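Local coordinates for protein Dhd127_a (Synthetic construct, PDB 6DLM) that pairs as a computationally designed helical hairpin with its partner chain, Dhd127_b, to form a de novo heterodimeric helical bundle, at residues L22-L25 against V26-E30; E40-E43 against E44-K47. All blocks are in the same frame, centred on the assembly; numbering follows the deposited sequence.

Contact 1 of 2, residues L22-L25 against V26-E30; sequences LERL and VRESE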
ATOM      1  N   LEU A  22      -1.334   1.857  -4.130  1.00 14.66           N
ATOM      2  CA  LEU A  22      -2.388   1.284  -3.300  1.00 12.94           C
ATOM      3  C   LEU A  22      -3.715   1.947  -3.663  1.00 17.68           C
ATOM      4  O   LEU A  22      -4.710   1.266  -3.838  1.00 14.77           O
ATOM      5  CB  LEU A  22      -2.136   1.500  -1.816  1.00 13.48           C
ATOM      6  CG  LEU A  22      -0.972   0.717  -1.224  1.00 13.85           C
ATOM      7  CD1 LEU A  22      -0.536   1.340   0.085  1.00 12.96           C
ATOM      8  CD2 LEU A  22      -1.367  -0.733  -1.019  1.00 19.01           C
ATOM      9  N   GLU A  23      -3.712   3.265  -3.797  1.00 16.06           N
ATOM     10  CA  GLU A  23      -4.933   3.970  -4.181  1.00 14.68           C
ATOM     11  C   GLU A  23      -5.408   3.488  -5.565  1.00 17.47           C
ATOM     12  O   GLU A  23      -6.600   3.329  -5.769  1.00 15.14           O
ATOM     13  CB  GLU A  23      -4.734   5.489  -4.149  1.00 12.58           C
ATOM     14  CG  GLU A  23      -4.428   6.023  -2.761  1.00 13.36           C
ATOM     15  CD  GLU A  23      -4.017   7.491  -2.747  1.00 20.37           C
ATOM     16  OE1 GLU A  23      -4.452   8.211  -1.840  1.00 23.44           O
ATOM     17  OE2 GLU A  23      -3.259   7.919  -3.632  1.00 18.49           O
ATOM     18  N   ARG A  24      -4.474   3.253  -6.475  1.00 12.96           N
ATOM     19  CA  ARG A  24      -4.817   2.732  -7.787  1.00 10.83           C
ATOM     20  C   ARG A  24      -5.437   1.334  -7.689  1.00 16.45           C
ATOM     21  O   ARG A  24      -6.439   1.062  -8.322  1.00 12.91           O
ATOM     22  CB  ARG A  24      -3.574   2.673  -8.664  1.00 17.19           C
ATOM     23  CG  ARG A  24      -3.813   2.106 -10.041  1.00 22.66           C
ATOM     24  CD  ARG A  24      -2.552   2.228 -10.878  1.00 33.53           C
ATOM     25  NE  ARG A  24      -2.440   1.161 -11.853  1.00 40.72           N
ATOM     26  CZ  ARG A  24      -1.294   0.767 -12.386  1.00 42.42           C
ATOM     27  NH1 ARG A  24      -0.162   1.357 -12.036  1.00 42.38           N
ATOM     28  NH2 ARG A  24      -1.280  -0.210 -13.272  1.00 53.67           N
ATOM     29  N   LEU A  25      -4.854   0.456  -6.875  1.00 12.27           N
ATOM     30  CA  LEU A  25      -5.401  -0.873  -6.698  1.00 11.40           C
ATOM     31  C   LEU A  25      -6.817  -0.832  -6.117  1.00 16.94           C
ATOM     32  O   LEU A  25      -7.687  -1.552  -6.592  1.00 14.20           O
ATOM     33  CB  LEU A  25      -4.493  -1.679  -5.774  1.00 12.80           C
ATOM     34  CG  LEU A  25      -5.040  -3.017  -5.281  1.00 10.61           C
ATOM     35  CD1 LEU A  25      -5.373  -3.925  -6.446  1.00 14.68           C
ATOM     36  CD2 LEU A  25      -4.047  -3.689  -4.350  1.00 14.82           C
ATOM     37  N   VAL A  26      -7.073   0.015  -5.123  1.00 13.24           N
ATOM     38  CA  VAL A  26      -8.405   0.085  -4.557  1.00 10.99           C
ATOM     39  C   VAL A  26      -9.413   0.523  -5.619  1.00 12.04           C
ATOM     40  O   VAL A  26     -10.521   0.035  -5.648  1.00 16.15           O
ATOM     41  CB  VAL A  26      -8.435   0.993  -3.327  1.00 13.74           C
ATOM     42  CG1 VAL A  26      -9.849   1.142  -2.815  1.00 21.10           C
ATOM     43  CG2 VAL A  26      -7.529   0.410  -2.260  1.00 12.01           C
ATOM     44  N   ARG A  27      -9.045   1.500  -6.436  0.55 14.70           N
ATOM     45  CA  ARG A  27      -9.941   1.952  -7.488  0.55 11.85           C
ATOM     46  C   ARG A  27     -10.173   0.886  -8.557  0.55 16.28           C
ATOM     47  O   ARG A  27     -11.274   0.642  -8.919  0.55 16.18           O
ATOM     48  CB  ARG A  27      -9.440   3.237  -8.154  0.55 22.13           C
ATOM     49  CG  ARG A  27      -9.283   4.441  -7.256  0.55 22.44           C
ATOM     50  CD  ARG A  27      -9.013   5.722  -8.065  0.55 29.27           C
ATOM     51  NE  ARG A  27      -8.331   5.342  -9.278  0.55 30.72           N
ATOM     52  CZ  ARG A  27      -7.030   5.424  -9.489  0.55 23.44           C
ATOM     53  NH1 ARG A  27      -6.224   5.988  -8.601  0.55 35.13           N
ATOM     54  NH2 ARG A  27      -6.554   4.960 -10.639  0.55 23.95           N
ATOM     55  N   GLU A  28      -9.104   0.272  -9.026  1.00 16.10           N
ATOM     56  CA  GLU A  28      -9.233  -0.758 -10.038  1.00 14.80           C
ATOM     57  C   GLU A  28     -10.034  -1.972  -9.545  1.00 12.99           C
ATOM     58  O   GLU A  28     -10.857  -2.494 -10.269  1.00 17.82           O
ATOM     59  CB  GLU A  28      -7.868  -1.185 -10.541  1.00 22.18           C
ATOM     60  CG  GLU A  28      -7.143  -0.067 -11.268  1.00 39.15           C
ATOM     61  CD  GLU A  28      -6.002  -0.571 -12.126  1.00 65.71           C
ATOM     62  OE1 GLU A  28      -5.950  -1.787 -12.400  1.00 55.41           O
ATOM     63  OE2 GLU A  28      -5.159   0.255 -12.529  1.00 63.64           O
ATOM     64  N   SER A  29      -9.801  -2.395  -8.312  1.00 16.16           N
ATOM     65  CA  SER A  29     -10.533  -3.543  -7.789  1.00 13.27           C
ATOM     66  C   SER A  29     -12.046  -3.270  -7.749  1.00 13.64           C
ATOM     67  O   SER A  29     -12.824  -4.145  -8.076  1.00 18.19           O
ATOM     68  CB  SER A  29      -9.993  -3.976  -6.426  1.00 13.24           C
ATOM     69  OG  SER A  29     -10.429  -3.128  -5.404  1.00 22.43           O
ATOM     70  N   GLU A  30     -12.446  -2.063  -7.385  1.00 17.17           N
ATOM     71  CA  GLU A  30     -13.868  -1.742  -7.383  1.00 18.89           C
ATOM     72  C   GLU A  30     -14.468  -1.870  -8.798  1.00 20.94           C
ATOM     73  O   GLU A  30     -15.570  -2.365  -8.956  1.00 19.52           O
ATOM     74  CB  GLU A  30     -14.112  -0.338  -6.858  1.00 16.66           C
ATOM     75  CG  GLU A  30     -15.584   0.001  -6.745  1.00 28.75           C
ATOM     76  CD  GLU A  30     -15.821   1.282  -5.977  1.00 30.60           C
ATOM     77  OE1 GLU A  30     -14.947   2.159  -6.023  1.00 22.74           O
ATOM     78  OE2 GLU A  30     -16.869   1.403  -5.336  1.00 22.58           O
TER
HETATM   79  O   HOH W   1      -3.576  -1.481 -14.013  1.00 39.53           O

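Contact 2 of 2, residues E40-E43 against E44-K47; sequences EVDE and EELK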
ATOM      1  N   GLU A  40     -19.160  -9.847 -17.372  1.00 37.83           N
ATOM      2  CA  GLU A  40     -18.205  -9.617 -18.462  1.00 39.65           C
ATOM      3  C   GLU A  40     -16.705  -9.841 -18.125  1.00 38.59           C
ATOM      4  O   GLU A  40     -15.857  -9.243 -18.770  1.00 32.43           O
ATOM      5  CB  GLU A  40     -18.391  -8.208 -19.044  1.00 45.16           C
ATOM      6  CG  GLU A  40     -19.619  -8.026 -19.915  1.00 40.75           C
ATOM      7  CD  GLU A  40     -19.849  -6.575 -20.287  1.00 53.73           C
ATOM      8  OE1 GLU A  40     -19.062  -5.713 -19.852  1.00 52.44           O
ATOM      9  OE2 GLU A  40     -20.818  -6.289 -21.013  1.00 72.17           O
ATOM     10  N   VAL A  41     -16.396 -10.616 -17.104  1.00 26.73           N
ATOM     11  CA  VAL A  41     -15.007 -10.788 -16.772  1.00 32.75           C
ATOM     12  C   VAL A  41     -14.296 -11.444 -17.945  1.00 49.75           C
ATOM     13  O   VAL A  41     -14.780 -12.411 -18.525  1.00 38.66           O
ATOM     14  CB  VAL A  41     -14.840 -11.637 -15.507  1.00 30.33           C
ATOM     15  CG1 VAL A  41     -13.427 -12.173 -15.424  1.00 49.22           C
ATOM     16  CG2 VAL A  41     -15.198 -10.826 -14.273  1.00 31.09           C
ATOM     17  N   ASP A  42     -13.159 -10.882 -18.314  1.00 42.61           N
ATOM     18  CA  ASP A  42     -12.359 -11.435 -19.395  1.00 46.22           C
ATOM     19  C   ASP A  42     -10.996 -12.055 -19.046  1.00 48.31           C
ATOM     20  O   ASP A  42     -10.242 -12.247 -19.996  1.00 42.26           O
ATOM     21  CB  ASP A  42     -12.125 -10.359 -20.468  1.00 42.85           C
ATOM     22  CG  ASP A  42     -11.184  -9.235 -20.010  1.00 52.38           C
ATOM     23  OD1 ASP A  42     -10.362  -9.438 -19.096  1.00 41.24           O
ATOM     24  OD2 ASP A  42     -11.260  -8.135 -20.588  1.00 36.66           O
ATOM     25  N   GLU A  43     -10.675 -12.243 -17.761  1.00 32.41           N
ATOM     26  CA  GLU A  43      -9.380 -12.775 -17.297  1.00 30.10           C
ATOM     27  C   GLU A  43      -8.240 -11.721 -17.202  1.00 28.08           C
ATOM     28  O   GLU A  43      -7.499 -11.707 -16.230  1.00 26.97           O
ATOM     29  CB  GLU A  43      -8.927 -13.963 -18.143  1.00 36.81           C
ATOM     30  CG  GLU A  43      -9.983 -15.036 -18.339  1.00 41.72           C
ATOM     31  CD  GLU A  43     -10.599 -15.514 -17.040  1.00 65.21           C
ATOM     32  OE1 GLU A  43      -9.847 -15.782 -16.082  1.00 71.60           O
ATOM     33  OE2 GLU A  43     -11.838 -15.631 -16.984  1.00 62.80           O
ATOM     34  N   GLU A  44      -8.055 -10.897 -18.226  1.00 28.76           N
ATOM     35  CA  GLU A  44      -7.074  -9.833 -18.232  1.00 28.23           C
ATOM     36  C   GLU A  44      -7.318  -8.836 -17.087  1.00 21.44           C
ATOM     37  O   GLU A  44      -6.355  -8.342 -16.524  1.00 23.88           O
ATOM     38  CB  GLU A  44      -7.096  -9.122 -19.590  1.00 26.04           C
ATOM     39  CG  GLU A  44      -6.041  -8.044 -19.784  1.00 29.21           C
ATOM     40  CD  GLU A  44      -4.625  -8.582 -19.849  1.00 61.94           C
ATOM     41  OE1 GLU A  44      -4.447  -9.816 -19.951  1.00 46.88           O
ATOM     42  OE2 GLU A  44      -3.688  -7.760 -19.794  1.00 46.86           O
ATOM     43  N   GLU A  45      -8.565  -8.505 -16.752  1.00 18.90           N
ATOM     44  CA  GLU A  45      -8.749  -7.577 -15.640  1.00 27.38           C
ATOM     45  C   GLU A  45      -8.189  -8.194 -14.351  1.00 22.92           C
ATOM     46  O   GLU A  45      -7.588  -7.498 -13.562  1.00 20.20           O
ATOM     47  CB  GLU A  45     -10.201  -7.155 -15.464  1.00 33.87           C
ATOM     48  CG  GLU A  45     -11.104  -8.241 -14.936  1.00 34.06           C
ATOM     49  CD  GLU A  45     -11.364  -9.315 -15.961  1.00 49.49           C
ATOM     50  OE1 GLU A  45     -12.107  -9.041 -16.927  1.00 47.02           O
ATOM     51  OE2 GLU A  45     -10.825 -10.424 -15.801  1.00 35.97           O
ATOM     52  N   LEU A  46      -8.410  -9.489 -14.135  1.00 25.78           N
ATOM     53  CA  LEU A  46      -7.874 -10.179 -12.976  1.00 18.61           C
ATOM     54  C   LEU A  46      -6.355 -10.185 -13.018  1.00 29.11           C
ATOM     55  O   LEU A  46      -5.710 -10.010 -11.995  1.00 23.63           O
ATOM     56  CB  LEU A  46      -8.406 -11.608 -12.941  1.00 25.43           C
ATOM     57  CG  LEU A  46      -9.925 -11.649 -12.832  1.00 19.14           C
ATOM     58  CD1 LEU A  46     -10.470 -13.037 -13.107  1.00 29.90           C
ATOM     59  CD2 LEU A  46     -10.357 -11.150 -11.470  1.00 26.83           C
ATOM     60  N   LYS A  47      -5.787 -10.403 -14.200  1.00 18.39           N
ATOM     61  CA  LYS A  47      -4.337 -10.390 -14.346  1.00 26.54           C
ATOM     62  C   LYS A  47      -3.767  -9.019 -13.966  1.00 23.59           C
ATOM     63  O   LYS A  47      -2.732  -8.952 -13.321  1.00 25.72           O
ATOM     64  CB  LYS A  47      -3.921 -10.718 -15.782  1.00 34.68           C
ATOM     65  CG  LYS A  47      -2.430 -10.992 -15.935  1.00 60.22           C
ATOM     66  CD  LYS A  47      -1.820 -10.264 -17.129  1.00 72.06           C
ATOM     67  CE  LYS A  47      -0.295 -10.345 -17.117  1.00 66.48           C
ATOM     68  NZ  LYS A  47       0.356  -9.115 -17.644  1.00 67.49           N
TER
HETATM   69  O   HOH W   2     -12.495  -6.617 -17.692  1.00 31.37           O

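Contact 1 of 2, residues L22-L25 against V26-E30
Arg24 and Glu28, one helical turn apart, are joined by a salt bridge in which Arg24 NE donates to Glu28 OE2 at 2.9 Å with an N-H...O angle of 164°. The carboxylate oxygen sits at the guanidinium edge, almost in its plane, whereas the N-H arrives from above the carboxylate plane, about 40° out of it. The two flat groups are therefore tilted against each other, not matched edge to edge as in a two-pronged pair. Water 1 completes the link: it accepts from Arg24 NH2 at 2.7 Å and donates to Glu28 OE2 at 2.8 Å, giving that oxygen two donors. With CG trans to the backbone N (chi1 178°), Arg24 runs alongside Glu28, and its own CG comes within 3.4 Å of Glu28 OE2.

This pair decorates the exposed flank of helix 3-37, the first arm of a designed helical hairpin that joins the chain of Dhd127_b in a helical bundle. Beneath it, the helix is held by i to i+4 backbone bonds, among them Glu28 N to Arg24 O at 2.9 Å, which fixes the spacing of the two charged side chains. Val26 CG2 lies 3.3 Å from Leu22 O, against the preceding turn.

The buried side is largely aliphatic: Leu22 and Leu25 both reach Leu56 on helix 44-73, while Leu22 also meets Ile22 of the chain of Dhd127_b. Ser29 is its polar member, with OG hydrogen-bonded to Gln29 of that partner chain, and Glu23 forms a salt bridge with its Arg61.

Contact 2 of 2, residues E40-E43 against E44-K47
Asp42 and Glu45 exchange hydrogen bonds at the start of helix 44-73. The backbone N of Asp42 donates to Glu45 OE1, on the syn side of the carboxylate, at 2.5 Å, unusually short for such a bond, so its exact length is doubtful. Glu45 N returns a bond to Asp42 OD1 at 3.1 Å. The reciprocal pair, i to i+3, resembles a capping box but is not one in the strict sense, since Glu43 and not Asp42 holds the N-cap position. Glu45 can fold back in this way because CG lies between the backbone N and carbonyl carbon (chi1 71°) and the chain bends again at chi2. Its other oxygen, OE2, accepts from Leu46 N at 3.1 Å, on the anti side, so one carboxylate serves amides of both the loop and the helix.

The arrangement brings Asp42 OD1 to 2.8 Å from Glu45 OE1, a crowding of acids that may raise the proton affinity of either group. Water 2 donates to Glu45 OE1 at 2.6 Å, and the nearby amides of the helix start probably offset part of the repulsion. Farther along, Lys47 N bonds to Glu43 O.

Beyond these polar groups, Val41 CG1 touches Leu46 CD1 at 3.9 Å. Val41 also packs on Val35 and Glu45 on Val32, both of helix 3-37, while Arg39 of the chain of Dhd127_b lies against Val41 and Leu46 and forms a salt bridge with Glu43.

Contacts 1 and 2 follow one another along the chain, one within helix 3-37 and the other where the loop gives way to helix 44-73; their centres are about 15 Å apart. Both are local and partly buried, but contact 1 lies nearer the centre of the chain and carries leucines that pack directly on the second helix, whereas contact 2 is mostly exposed residues near the hairpin's turn. Opposite charges pair across a helical turn in contact 1, while in contact 2 acidic side chains turn to backbone amides at a helix start. Each also reaches the chain of Dhd127_b: contact 1 by leucine packing, a hydrogen bond and salt bridges, contact 2 through an arginine both packed against and salt-bridged.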